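Local coordinates for Abbfa_003403 (Acinetobacter baumannii, PDB 4ZXH), which probably builds a peptide product as a four-domain nonribosomal peptide synthetase, carrying intermediates on a phosphopantetheine arm and passing them between condensation, adenylation and thioesterase domains, at residues 119-123 against 124-128; 143-147 against 148-152. One frame throughout, in Å; residues are numbered along the deposited sequence.

Interaction 1. Residues 119-123 against 124-128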
loop_
_atom_site.group_PDB
_atom_site.type_symbol
_atom_site.label_atom_id
_atom_site.label_comp_id
_atom_site.label_asym_id
_atom_site.label_seq_id
_atom_site.Cartn_x
_atom_site.Cartn_y
_atom_site.Cartn_z
ATOM N N PHE A 119 -21.924 8.269 -12.192
ATOM C CA PHE A 119 -22.856 9.337 -11.852
ATOM C C PHE A 119 -22.166 10.431 -11.037
ATOM O O PHE A 119 -21.246 10.158 -10.285
ATOM C CB PHE A 119 -24.038 8.796 -11.037
ATOM C CG PHE A 119 -24.983 7.915 -11.813
ATOM C CD1 PHE A 119 -26.146 8.442 -12.372
ATOM C CD2 PHE A 119 -24.741 6.554 -11.941
ATOM C CE1 PHE A 119 -27.021 7.640 -13.066
ATOM C CE2 PHE A 119 -25.612 5.744 -12.633
ATOM C CZ PHE A 119 -26.755 6.285 -13.201
ATOM N N ASP A 120 -22.628 11.665 -11.193
ATOM C CA ASP A 120 -22.344 12.743 -10.259
ATOM C C ASP A 120 -23.556 12.873 -9.346
ATOM O O ASP A 120 -24.619 13.345 -9.765
ATOM C CB ASP A 120 -22.079 14.045 -11.009
ATOM C CG ASP A 120 -21.674 15.199 -10.090
ATOM O OD1 ASP A 120 -21.895 15.138 -8.851
ATOM O OD2 ASP A 120 -21.110 16.178 -10.630
ATOM N N LEU A 121 -23.414 12.450 -8.100
ATOM C CA LEU A 121 -24.584 12.338 -7.248
ATOM C C LEU A 121 -25.157 13.703 -6.879
ATOM O O LEU A 121 -26.254 13.791 -6.345
ATOM C CB LEU A 121 -24.247 11.542 -5.986
ATOM C CG LEU A 121 -23.803 10.097 -6.227
ATOM C CD1 LEU A 121 -23.565 9.386 -4.915
ATOM C CD2 LEU A 121 -24.816 9.354 -7.072
ATOM N N THR A 122 -24.431 14.770 -7.177
ATOM C CA THR A 122 -24.906 16.110 -6.835
ATOM C C THR A 122 -25.797 16.730 -7.920
ATOM O O THR A 122 -26.431 17.774 -7.709
ATOM C CB THR A 122 -23.737 17.046 -6.571
ATOM O OG1 THR A 122 -23.197 17.489 -7.815
ATOM C CG2 THR A 122 -22.658 16.311 -5.810
ATOM N N GLN A 123 -25.857 16.069 -9.069
ATOM C CA GLN A 123 -26.603 16.558 -10.217
ATOM C C GLN A 123 -27.622 15.495 -10.661
ATOM O O GLN A 123 -27.233 14.379 -11.019
ATOM C CB GLN A 123 -25.628 16.903 -11.360
ATOM C CG GLN A 123 -26.013 18.115 -12.225
ATOM C CD GLN A 123 -26.220 19.403 -11.424
ATOM O OE1 GLN A 123 -27.161 20.162 -11.675
ATOM N NE2 GLN A 123 -25.325 19.663 -10.470
ATOM N N PRO A 124 -28.928 15.834 -10.638
ATOM C CA PRO A 124 -30.006 14.903 -10.994
ATOM C C PRO A 124 -30.104 14.739 -12.492
ATOM O O PRO A 124 -29.737 15.667 -13.197
ATOM C CB PRO A 124 -31.252 15.589 -10.449
ATOM C CG PRO A 124 -30.942 17.022 -10.567
ATOM C CD PRO A 124 -29.458 17.175 -10.344
ATOM N N PRO A 125 -30.620 13.598 -12.975
ATOM C CA PRO A 125 -31.146 12.480 -12.176
ATOM C C PRO A 125 -30.058 11.500 -11.761
ATOM O O PRO A 125 -28.996 11.526 -12.371
ATOM C CB PRO A 125 -32.147 11.816 -13.128
ATOM C CG PRO A 125 -31.617 12.129 -14.501
ATOM C CD PRO A 125 -30.884 13.432 -14.418
ATOM N N LEU A 126 -30.305 10.664 -10.750
ATOM C CA LEU A 126 -29.317 9.648 -10.354
ATOM C C LEU A 126 -29.681 8.281 -10.930
ATOM O O LEU A 126 -29.436 7.238 -10.320
ATOM C CB LEU A 126 -29.186 9.545 -8.843
ATOM C CG LEU A 126 -28.952 10.809 -8.018
ATOM C CD1 LEU A 126 -28.285 10.453 -6.738
ATOM C CD2 LEU A 126 -28.185 11.884 -8.754
ATOM N N TRP A 127 -30.269 8.303 -12.118
ATOM C CA TRP A 127 -30.613 7.090 -12.829
ATOM C C TRP A 127 -30.631 7.394 -14.323
ATOM O O TRP A 127 -30.745 8.557 -14.716
ATOM C CB TRP A 127 -31.960 6.550 -12.350
ATOM C CG TRP A 127 -33.043 7.577 -12.353
ATOM C CD1 TRP A 127 -33.302 8.502 -11.382
ATOM C CD2 TRP A 127 -34.034 7.770 -13.364
ATOM N NE1 TRP A 127 -34.389 9.272 -11.735
ATOM C CE2 TRP A 127 -34.862 8.835 -12.948
ATOM C CE3 TRP A 127 -34.312 7.142 -14.582
ATOM C CZ2 TRP A 127 -35.943 9.291 -13.712
ATOM C CZ3 TRP A 127 -35.401 7.595 -15.344
ATOM C CH2 TRP A 127 -36.191 8.658 -14.909
ATOM N N ARG A 128 -30.473 6.354 -15.143
ATOM C CA ARG A 128 -30.458 6.480 -16.604
ATOM C C ARG A 128 -31.150 5.298 -17.248
ATOM O O ARG A 128 -31.225 4.210 -16.670
ATOM C CB ARG A 128 -29.048 6.532 -17.146
ATOM C CG ARG A 128 -28.173 7.595 -16.572
ATOM C CD ARG A 128 -26.930 7.682 -17.414
ATOM N NE ARG A 128 -26.173 6.433 -17.448
ATOM C CZ ARG A 128 -25.073 6.226 -16.724
ATOM N NH1 ARG A 128 -24.635 7.183 -15.913
ATOM N NH2 ARG A 128 -24.402 5.083 -16.823
#

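Interaction 2. Residues 143-147 against 148-152. With PX4 (1,2-dimyristoyl-sn-glycero-3-phosphocholine), chain C.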
loop_
_atom_site.group_PDB
_atom_site.type_symbol
_atom_site.label_atom_id
_atom_site.label_comp_id
_atom_site.label_asym_id
_atom_site.label_seq_id
_atom_site.Cartn_x
_atom_site.Cartn_y
_atom_site.Cartn_z
ATOM N N PHE A 143 -31.811 -0.311 -17.498
ATOM C CA PHE A 143 -32.076 0.676 -16.473
ATOM C C PHE A 143 -30.904 0.693 -15.505
ATOM O O PHE A 143 -30.544 -0.351 -14.968
ATOM C CB PHE A 143 -33.365 0.348 -15.725
ATOM C CG PHE A 143 -34.571 0.281 -16.600
ATOM C CD1 PHE A 143 -35.403 1.378 -16.738
ATOM C CD2 PHE A 143 -34.879 -0.881 -17.295
ATOM C CE1 PHE A 143 -36.521 1.322 -17.543
ATOM C CE2 PHE A 143 -35.991 -0.934 -18.105
ATOM C CZ PHE A 143 -36.806 0.177 -18.228
ATOM N N VAL A 144 -30.318 1.871 -15.294
ATOM C CA VAL A 144 -29.188 2.048 -14.380
ATOM C C VAL A 144 -29.569 2.962 -13.222
ATOM O O VAL A 144 -29.944 4.118 -13.442
ATOM C CB VAL A 144 -27.984 2.676 -15.069
ATOM C CG1 VAL A 144 -26.762 2.484 -14.224
ATOM C CG2 VAL A 144 -27.767 2.067 -16.416
ATOM N N ILE A 145 -29.472 2.462 -11.995
ATOM C CA ILE A 145 -29.778 3.289 -10.834
ATOM C C ILE A 145 -28.623 3.233 -9.855
ATOM O O ILE A 145 -28.183 2.147 -9.467
ATOM C CB ILE A 145 -31.063 2.834 -10.087
ATOM C CG1 ILE A 145 -32.280 2.885 -10.979
ATOM C CG2 ILE A 145 -31.333 3.744 -8.950
ATOM C CD1 ILE A 145 -32.669 1.563 -11.583
ATOM N N HIS A 146 -28.137 4.387 -9.428
ATOM C CA HIS A 146 -27.052 4.391 -8.462
ATOM C C HIS A 146 -27.543 3.933 -7.091
ATOM O O HIS A 146 -28.616 4.347 -6.623
ATOM C CB HIS A 146 -26.427 5.768 -8.371
ATOM C CG HIS A 146 -25.107 5.770 -7.672
ATOM N ND1 HIS A 146 -24.997 5.697 -6.303
ATOM C CD2 HIS A 146 -23.843 5.817 -8.154
ATOM C CE1 HIS A 146 -23.718 5.719 -5.969
ATOM N NE2 HIS A 146 -22.997 5.785 -7.074
ATOM N N HIS A 147 -26.754 3.072 -6.456
ATOM C CA HIS A 147 -27.140 2.427 -5.194
ATOM C C HIS A 147 -27.274 3.446 -4.030
ATOM O O HIS A 147 -27.975 3.189 -3.044
ATOM C CB HIS A 147 -26.116 1.338 -4.864
ATOM C CG HIS A 147 -26.607 0.286 -3.909
ATOM N ND1 HIS A 147 -27.434 0.563 -2.851
ATOM C CD2 HIS A 147 -26.329 -1.042 -3.850
ATOM C CE1 HIS A 147 -27.669 -0.560 -2.177
ATOM N NE2 HIS A 147 -27.012 -1.539 -2.761
ATOM N N ALA A 148 -26.631 4.608 -4.146
ATOM C CA ALA A 148 -26.866 5.680 -3.173
ATOM C C ALA A 148 -28.326 6.130 -3.168
ATOM O O ALA A 148 -28.811 6.653 -2.155
ATOM C CB ALA A 148 -25.953 6.883 -3.437
ATOM N N LEU A 149 -29.036 5.916 -4.279
ATOM C CA LEU A 149 -30.419 6.370 -4.377
ATOM C C LEU A 149 -31.377 5.313 -3.847
ATOM O O LEU A 149 -32.286 5.628 -3.080
ATOM C CB LEU A 149 -30.780 6.729 -5.816
ATOM C CG LEU A 149 -32.149 7.411 -5.974
ATOM C CD1 LEU A 149 -32.176 8.843 -5.369
ATOM C CD2 LEU A 149 -32.639 7.416 -7.432
ATOM N N MET A 150 -31.198 4.060 -4.255
ATOM C CA MET A 150 -32.092 3.014 -3.760
ATOM C C MET A 150 -31.431 1.654 -3.847
ATOM O O MET A 150 -30.429 1.480 -4.529
ATOM C CB MET A 150 -33.448 3.018 -4.508
ATOM C CG MET A 150 -33.433 2.820 -6.044
ATOM S SD MET A 150 -35.107 2.811 -6.834
ATOM C CE MET A 150 -35.486 4.546 -6.847
ATOM N N ASP A 151 -31.977 0.695 -3.115
ATOM C CA ASP A 151 -31.446 -0.651 -3.126
ATOM C C ASP A 151 -32.217 -1.543 -4.111
ATOM O O ASP A 151 -33.131 -1.095 -4.792
ATOM C CB ASP A 151 -31.488 -1.230 -1.711
ATOM C CG ASP A 151 -32.850 -1.122 -1.090
ATOM O OD1 ASP A 151 -33.831 -1.029 -1.856
ATOM O OD2 ASP A 151 -32.947 -1.139 0.160
ATOM N N PHE A 152 -31.834 -2.809 -4.164
ATOM C CA PHE A 152 -32.439 -3.785 -5.047
ATOM C C PHE A 152 -33.894 -4.082 -4.673
ATOM O O PHE A 152 -34.749 -4.169 -5.563
ATOM C CB PHE A 152 -31.615 -5.067 -5.030
ATOM C CG PHE A 152 -31.907 -5.991 -6.169
ATOM C CD1 PHE A 152 -31.562 -5.641 -7.471
ATOM C CD2 PHE A 152 -32.516 -7.224 -5.940
ATOM C CE1 PHE A 152 -31.837 -6.500 -8.532
ATOM C CE2 PHE A 152 -32.786 -8.087 -6.988
ATOM C CZ PHE A 152 -32.449 -7.722 -8.287
HETATM O O1 PX4 C . -38.541 6.634 -31.349
HETATM O O2 PX4 C . -38.328 4.348 -32.584
HETATM P P1 PX4 C . -39.068 5.241 -31.617
HETATM O O3 PX4 C . -40.624 5.296 -32.051
HETATM C C1 PX4 C . -41.227 6.379 -32.761
HETATM C C2 PX4 C . -42.625 5.942 -33.212
HETATM N N1 PX4 C . -43.438 7.051 -33.756
HETATM C C3 PX4 C . -42.606 7.973 -34.550
HETATM C C4 PX4 C . -44.495 6.494 -34.617
HETATM C C5 PX4 C . -44.080 7.786 -32.656
HETATM O O4 PX4 C . -39.221 4.457 -30.211
HETATM C C6 PX4 C . -38.634 3.182 -29.932
HETATM C C7 PX4 C . -38.350 3.103 -28.436
HETATM C C8 PX4 C . -38.033 4.536 -28.016
HETATM O O5 PX4 C . -37.746 4.600 -26.622
HETATM C C9 PX4 C . -38.110 5.765 -25.823
HETATM O O6 PX4 C . -38.815 6.639 -26.297
HETATM C C10 PX4 C . -37.618 5.874 -24.403
HETATM C C11 PX4 C . -38.726 5.547 -23.413
HETATM C C12 PX4 C . -38.285 4.396 -22.521
HETATM C C13 PX4 C . -38.817 4.617 -21.112
HETATM C C14 PX4 C . -39.642 3.422 -20.662
HETATM C C15 PX4 C . -40.473 3.833 -19.461
HETATM C C16 PX4 C . -40.156 2.936 -18.282
HETATM C C17 PX4 C . -40.775 3.490 -17.012
HETATM C C18 PX4 C . -39.800 4.440 -16.318
HETATM C C19 PX4 C . -39.162 3.807 -15.093
HETATM C C20 PX4 C . -37.862 4.527 -14.751
HETATM C C21 PX4 C . -37.261 3.980 -13.456
HETATM C C22 PX4 C . -35.746 4.101 -13.412
HETATM O O7 PX4 C . -39.491 2.612 -27.713
HETATM C C23 PX4 C . -39.153 1.560 -26.744
HETATM O O8 PX4 C . -38.164 0.891 -26.971
HETATM C C24 PX4 C . -39.998 1.330 -25.488
HETATM C C25 PX4 C . -39.550 0.174 -24.577
HETATM C C26 PX4 C . -40.327 0.120 -23.249
HETATM C C27 PX4 C . -39.818 -0.968 -22.283
HETATM C C28 PX4 C . -40.610 -1.074 -20.975
HETATM C C29 PX4 C . -40.090 -2.161 -20.019
HETATM C C30 PX4 C . -40.930 -2.301 -18.740
HETATM C C31 PX4 C . -40.170 -2.752 -17.468
HETATM C C32 PX4 C . -39.393 -1.582 -16.843
HETATM C C33 PX4 C . -39.011 -1.721 -15.363
HETATM C C34 PX4 C . -37.862 -0.779 -14.988
HETATM C C35 PX4 C . -37.849 -0.270 -13.544
HETATM C C36 PX4 C . -36.576 -0.665 -12.811
#

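Interaction 1. Residues 119-123 against 124-128
With chi1 at -70° in Phe-119 and -55° in Arg-128, each residue sets its CG anti to its own carbonyl carbon, and the two side chains then approach from opposite directions until phenyl ring and guanidinium lie face to face. The planes are only 13° apart, and Arg-128 NH1 sits over the centre of the Phe-119 ring, 3.5 Å above it. Because CZ of Arg-128 is displaced from the ring axis, 4.4 Å from the ring centroid, this is an off-centre cation-pi stack. Hydrogen bonds hold the guanidinium in this orientation, among them NE to His-130 NE2 and NH2 to the carbonyl oxygen of Gln-117. CE1 of Phe-119 lies 3.4 Å from Trp-127 N, where the strand begins, approaching it obliquely. The stretch shows how turn and side-chain contacts can order a loop ahead of a strand, here between helix 104-115 and strand 127-135 of the condensation domain. A type I beta turn runs from Asp-120 to Gln-123, closed by Gln-123 N to Asp-120 O, and an Asx turn is built into it. Asp-120 OD1 accepts from Thr-122 N at 3.1 Å and from Thr-122 OG1 at 2.9 Å, both donors reaching it from the same face of the carboxylate. Beyond the turn, a cis peptide bond precedes Pro-125. Leu-126 then folds back, its CD1 meeting Leu-121 CD2 at 3.7 Å as the side chains cross at about a right angle. The other methyl of Leu-126, CD2, lies 3.5 Å from Gln-123 O.

Interaction 2. Residues 143-147 against 148-152
The HHxxxDG signature of condensation domains runs from the end of strand 138-146 through the turn to the start of helix 152-165, as His-146, His-147 and Asp-151, with Phe-152 in the place of the usual glycine. His-146 holds the turn with both backbone and side chain. His-146 O accepts from Leu-149 N at 2.9 Å, the N-H coming from above the carbonyl plane, while ND1 of its ring accepts from Ala-148 N at 2.9 Å. That donor lies 19° out of the imidazole plane, and CG placed anti to the backbone N (chi1 -165°) brings the ring to it; NE2 is bonded to Gln-30 OE1. The ring of His-147, the position linked to catalysis in relatives, brings CE1 to 3.9 Å from Asp-151 CB; the nearest atoms of the His-147 side chain and the bound phosphopantetheine are about 7 Å apart. Asp-151 directs its carboxylate elsewhere, to a salt bridge with Arg-285 and bonds to Ser-154 OG and Phe-297 N. On the apolar side, Ile-145 CG2 packs against Met-150 CG at 3.7 Å. Further back, C34 of the lipid lies 3.4 Å above the plane of the Phe-143 ring, over its centre. Strands 127-135 and 40-49 flank strand 138-146, Asp-151 N-caps helix 152-165, and helix 21-32 touches His-146 and Ala-148.

Both interactions shape ends of neighbouring antiparallel strands in one sheet: interaction 1 leads into strand 127-135 and interaction 2 leads out of strand 138-146. Probable backbone bonds from Arg-128 N to Val-144 O and from His-146 N to Leu-126 O tie them together, while Leu-121 packs on the His-146 ring. Interaction 1 is only partly buried, with its turn residues Asp-120 and Gln-123 exposed and its charged stack buried; interaction 2 is buried and relies on backbone and imidazole hydrogen bonds. Trp-127 and Phe-143, one from each, line the same lipid pocket, whereas His-147 of interaction 2 comes nearer the phosphopantetheine than Leu-121 of interaction 1.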